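PDB 4CZW: Pab-dependent poly(a)-specific ribonuclease subunit PAN2, which serves as the catalytic subunit of the PAN deadenylation complex, probably shortening the poly(A) tails of mRNA to release 5'-AMP through its exonuclease domain. Local coordinates for residues D493-Y505 with D516-P529. Numbering follows the deposited sequence.
Sequences DDYIHIKETIVDY and DLDPINSQRNLVSP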
# COMPACT_ATOMS: atom_id res chain seq x y z
N ASP A 493 -4.19 -14.00 -21.66
CA ASP A 493 -4.67 -12.97 -22.57
C ASP A 493 -5.95 -12.37 -22.03
O ASP A 493 -7.03 -12.54 -22.60
CB ASP A 493 -4.89 -13.54 -23.98
CG ASP A 493 -5.15 -12.46 -25.01
OD1 ASP A 493 -4.67 -11.32 -24.82
OD2 ASP A 493 -5.84 -12.75 -26.01
N ASP A 494 -5.83 -11.66 -20.91
CA ASP A 494 -6.99 -11.13 -20.21
C ASP A 494 -7.38 -9.74 -20.69
O ASP A 494 -6.53 -8.85 -20.83
CB ASP A 494 -6.73 -11.08 -18.71
CG ASP A 494 -6.49 -12.46 -18.12
OD1 ASP A 494 -6.98 -13.45 -18.69
OD2 ASP A 494 -5.81 -12.55 -17.07
N TYR A 495 -8.67 -9.56 -20.96
CA TYR A 495 -9.23 -8.23 -21.19
C TYR A 495 -9.84 -7.74 -19.88
O TYR A 495 -10.38 -8.53 -19.11
CB TYR A 495 -10.27 -8.27 -22.31
CG TYR A 495 -9.68 -8.39 -23.70
CD1 TYR A 495 -9.02 -9.54 -24.10
CD2 TYR A 495 -9.80 -7.35 -24.62
CE1 TYR A 495 -8.48 -9.66 -25.36
CE2 TYR A 495 -9.27 -7.46 -25.89
CZ TYR A 495 -8.61 -8.61 -26.26
OH TYR A 495 -8.08 -8.73 -27.52
N ILE A 496 -9.75 -6.44 -19.63
CA ILE A 496 -10.13 -5.90 -18.33
C ILE A 496 -11.51 -5.26 -18.33
O ILE A 496 -11.78 -4.33 -19.08
CB ILE A 496 -9.11 -4.86 -17.85
CG1 ILE A 496 -7.69 -5.42 -17.94
CG2 ILE A 496 -9.43 -4.41 -16.43
CD1 ILE A 496 -7.50 -6.71 -17.20
N HIS A 497 -12.38 -5.77 -17.47
CA HIS A 497 -13.68 -5.14 -17.23
C HIS A 497 -13.46 -3.88 -16.41
O HIS A 497 -13.46 -3.93 -15.18
CB HIS A 497 -14.64 -6.10 -16.53
CG HIS A 497 -16.01 -5.54 -16.33
ND1 HIS A 497 -16.42 -4.34 -16.89
CD2 HIS A 497 -17.08 -6.00 -15.63
CE1 HIS A 497 -17.67 -4.10 -16.54
NE2 HIS A 497 -18.09 -5.09 -15.78
N ILE A 498 -13.28 -2.76 -17.09
CA ILE A 498 -12.98 -1.50 -16.43
C ILE A 498 -14.23 -0.82 -15.90
O ILE A 498 -15.17 -0.55 -16.64
CB ILE A 498 -12.25 -0.54 -17.40
CG1 ILE A 498 -10.97 -1.20 -17.90
CG2 ILE A 498 -11.95 0.78 -16.71
CD1 ILE A 498 -10.26 -0.42 -18.97
N LYS A 499 -14.24 -0.57 -14.59
CA LYS A 499 -15.39 0.03 -13.93
C LYS A 499 -15.31 1.56 -13.93
O LYS A 499 -16.00 2.23 -13.15
CB LYS A 499 -15.51 -0.49 -12.50
CG LYS A 499 -15.79 -1.98 -12.41
CD LYS A 499 -14.75 -2.70 -11.56
CE LYS A 499 -14.75 -2.20 -10.13
NZ LYS A 499 -13.76 -2.93 -9.29
N GLU A 500 -14.46 2.10 -14.80
CA GLU A 500 -14.32 3.55 -14.93
C GLU A 500 -14.97 4.02 -16.23
O GLU A 500 -15.44 3.21 -17.03
CB GLU A 500 -12.84 3.95 -14.91
CG GLU A 500 -12.05 3.33 -13.77
CD GLU A 500 -12.47 3.85 -12.41
OE1 GLU A 500 -12.77 5.06 -12.30
OE2 GLU A 500 -12.50 3.05 -11.45
N THR A 501 -15.00 5.33 -16.43
CA THR A 501 -15.53 5.90 -17.66
C THR A 501 -14.42 6.07 -18.69
O THR A 501 -13.49 6.86 -18.50
CB THR A 501 -16.22 7.26 -17.42
OG1 THR A 501 -17.37 7.07 -16.58
CG2 THR A 501 -16.66 7.88 -18.74
N ILE A 502 -14.52 5.33 -19.79
CA ILE A 502 -13.50 5.37 -20.84
C ILE A 502 -13.75 6.49 -21.83
O ILE A 502 -14.76 6.50 -22.54
CB ILE A 502 -13.43 4.03 -21.60
CG1 ILE A 502 -13.18 2.88 -20.62
CG2 ILE A 502 -12.35 4.08 -22.66
CD1 ILE A 502 -13.10 1.52 -21.29
N VAL A 503 -12.83 7.44 -21.88
CA VAL A 503 -12.93 8.57 -22.80
C VAL A 503 -12.53 8.16 -24.22
O VAL A 503 -13.19 8.54 -25.19
CB VAL A 503 -12.06 9.75 -22.34
CG1 VAL A 503 -12.11 10.89 -23.34
CG2 VAL A 503 -12.50 10.23 -20.96
N ASP A 504 -11.46 7.39 -24.32
CA ASP A 504 -10.96 6.94 -25.62
C ASP A 504 -10.49 5.49 -25.54
O ASP A 504 -9.72 5.13 -24.65
CB ASP A 504 -9.83 7.85 -26.10
CG ASP A 504 -9.58 7.74 -27.59
OD1 ASP A 504 -9.85 6.67 -28.17
OD2 ASP A 504 -9.12 8.74 -28.19
N TYR A 505 -10.94 4.67 -26.48
CA TYR A 505 -10.56 3.27 -26.53
C TYR A 505 -9.23 3.07 -27.25
O TYR A 505 -8.60 2.02 -27.13
CB TYR A 505 -11.65 2.43 -27.20
CG TYR A 505 -12.81 2.11 -26.29
CD1 TYR A 505 -13.84 3.02 -26.10
CD2 TYR A 505 -12.88 0.89 -25.63
CE1 TYR A 505 -14.91 2.72 -25.27
CE2 TYR A 505 -13.94 0.58 -24.80
CZ TYR A 505 -14.95 1.50 -24.62
OH TYR A 505 -16.01 1.20 -23.80
N ASP A 516 -15.12 -5.77 -26.86
CA ASP A 516 -14.14 -6.58 -26.14
C ASP A 516 -14.23 -6.38 -24.63
O ASP A 516 -13.93 -7.29 -23.85
CB ASP A 516 -12.72 -6.27 -26.62
CG ASP A 516 -12.53 -6.55 -28.09
OD1 ASP A 516 -12.50 -7.74 -28.47
OD2 ASP A 516 -12.40 -5.58 -28.87
N LEU A 517 -14.64 -5.19 -24.21
CA LEU A 517 -14.71 -4.86 -22.79
C LEU A 517 -16.14 -4.90 -22.26
O LEU A 517 -16.37 -4.73 -21.07
CB LEU A 517 -14.10 -3.48 -22.53
CG LEU A 517 -12.65 -3.29 -23.00
CD1 LEU A 517 -12.14 -1.91 -22.63
CD2 LEU A 517 -11.75 -4.37 -22.43
N ASP A 518 -17.10 -5.13 -23.16
CA ASP A 518 -18.50 -5.22 -22.78
C ASP A 518 -18.83 -6.62 -22.27
O ASP A 518 -18.79 -7.58 -23.04
CB ASP A 518 -19.41 -4.86 -23.95
CG ASP A 518 -20.88 -4.89 -23.59
OD1 ASP A 518 -21.41 -3.86 -23.14
OD2 ASP A 518 -21.51 -5.96 -23.76
N PRO A 519 -19.18 -6.73 -20.98
CA PRO A 519 -19.41 -8.01 -20.29
C PRO A 519 -20.48 -8.89 -20.94
O PRO A 519 -20.47 -10.10 -20.77
CB PRO A 519 -19.86 -7.58 -18.89
CG PRO A 519 -19.33 -6.20 -18.73
CD PRO A 519 -19.39 -5.58 -20.09
N ILE A 520 -21.40 -8.27 -21.69
CA ILE A 520 -22.50 -9.00 -22.30
C ILE A 520 -22.12 -9.60 -23.65
O ILE A 520 -22.50 -10.73 -23.96
CB ILE A 520 -23.73 -8.09 -22.49
CG1 ILE A 520 -24.14 -7.46 -21.15
CG2 ILE A 520 -24.90 -8.86 -23.08
CD1 ILE A 520 -25.34 -6.54 -21.25
N ASN A 521 -21.35 -8.85 -24.44
CA ASN A 521 -21.08 -9.25 -25.82
C ASN A 521 -19.63 -9.64 -26.11
O ASN A 521 -19.30 -10.01 -27.24
CB ASN A 521 -21.50 -8.12 -26.77
CG ASN A 521 -22.98 -7.83 -26.72
OD1 ASN A 521 -23.80 -8.75 -26.71
ND2 ASN A 521 -23.34 -6.55 -26.68
N SER A 522 -18.77 -9.55 -25.10
CA SER A 522 -17.35 -9.86 -25.30
C SER A 522 -17.12 -11.34 -25.60
O SER A 522 -17.77 -12.21 -25.03
CB SER A 522 -16.54 -9.45 -24.07
OG SER A 522 -15.16 -9.74 -24.26
N GLN A 523 -16.19 -11.60 -26.51
CA GLN A 523 -15.79 -12.97 -26.83
C GLN A 523 -14.45 -13.27 -26.17
O GLN A 523 -13.86 -14.33 -26.38
CB GLN A 523 -15.69 -13.16 -28.34
CG GLN A 523 -17.02 -13.10 -29.06
CD GLN A 523 -17.95 -14.22 -28.66
OE1 GLN A 523 -19.12 -14.00 -28.34
NE2 GLN A 523 -17.44 -15.45 -28.67
N ARG A 524 -13.98 -12.33 -25.36
CA ARG A 524 -12.68 -12.44 -24.72
C ARG A 524 -12.79 -13.02 -23.32
O ARG A 524 -13.89 -13.23 -22.80
CB ARG A 524 -12.01 -11.07 -24.64
CG ARG A 524 -12.14 -10.23 -25.91
CD ARG A 524 -11.43 -10.89 -27.08
NE ARG A 524 -11.48 -10.05 -28.27
CZ ARG A 524 -10.92 -10.38 -29.44
NH1 ARG A 524 -10.27 -11.53 -29.56
NH2 ARG A 524 -11.02 -9.56 -30.47
N ASN A 525 -11.64 -13.28 -22.70
CA ASN A 525 -11.61 -13.68 -21.30
C ASN A 525 -11.66 -12.43 -20.42
O ASN A 525 -10.67 -12.08 -19.77
CB ASN A 525 -10.36 -14.50 -20.99
CG ASN A 525 -10.38 -15.10 -19.60
OD1 ASN A 525 -11.45 -15.37 -19.05
ND2 ASN A 525 -9.20 -15.31 -19.03
N LEU A 526 -12.81 -11.77 -20.42
CA LEU A 526 -12.97 -10.52 -19.69
C LEU A 526 -13.00 -10.76 -18.18
O LEU A 526 -13.85 -11.49 -17.67
CB LEU A 526 -14.26 -9.81 -20.13
CG LEU A 526 -14.41 -8.35 -19.69
CD1 LEU A 526 -13.33 -7.49 -20.31
CD2 LEU A 526 -15.79 -7.83 -20.07
N VAL A 527 -12.05 -10.15 -17.47
CA VAL A 527 -11.93 -10.33 -16.03
C VAL A 527 -11.85 -9.00 -15.29
O VAL A 527 -11.71 -7.94 -15.91
CB VAL A 527 -10.69 -11.18 -15.67
CG1 VAL A 527 -10.81 -12.57 -16.26
CG2 VAL A 527 -9.43 -10.49 -16.16
N SER A 528 -11.93 -9.06 -13.97
CA SER A 528 -11.80 -7.88 -13.13
C SER A 528 -10.34 -7.44 -13.07
O SER A 528 -9.44 -8.27 -13.24
CB SER A 528 -12.34 -8.15 -11.73
OG SER A 528 -11.50 -9.04 -11.02
N PRO A 529 -10.09 -6.14 -12.85
CA PRO A 529 -8.73 -5.58 -12.80
C PRO A 529 -7.81 -6.31 -11.83
O PRO A 529 -6.66 -6.61 -12.18
CB PRO A 529 -8.97 -4.14 -12.34
CG PRO A 529 -10.32 -3.81 -12.84
CD PRO A 529 -11.12 -5.08 -12.73
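The methylenes of R524 run over one face of the Y495 ring and carry a guanidinium whose plane is 5° from parallel to the ring out over the hydroxyl. CG lies over the ring centre, 3.6 Å from the Y495 centroid, a CH-pi contact. A bend at chi2 (-64°) carries the R524 chain along the ring toward OH, while D516 OD1 meets NE of R524 in a salt bridge in the plane of the guanidinium, which probably helps hold its rotation; D516 OD2 is hydrogen-bonded to T513 OG1. D516 CB in turn touches CD2 of Y495 at 3.7 Å. Were Y495 replaced by an alanine, the R524 methylenes would probably lose the surface they lie on, and a gap would be likely to open beside D516. The backbones illustrate parallel pairing at a sheet margin: Y495 O accepts from V527 N (2.8 Å), and H497 N donates to V527 O (2.8 Å). Farther along, P519 CG rests over the H497 ring, 3.6 Å from its centroid, and L517 CD1 meets CD1 of I502 at 3.8 Å. Within the RNase H-like exonuclease domain, strand 525-527 extends the mixed sheet beside strand 490-496, whose other neighbour is strand 471-481; helix 529-541 packs through A532 against I496 and V527.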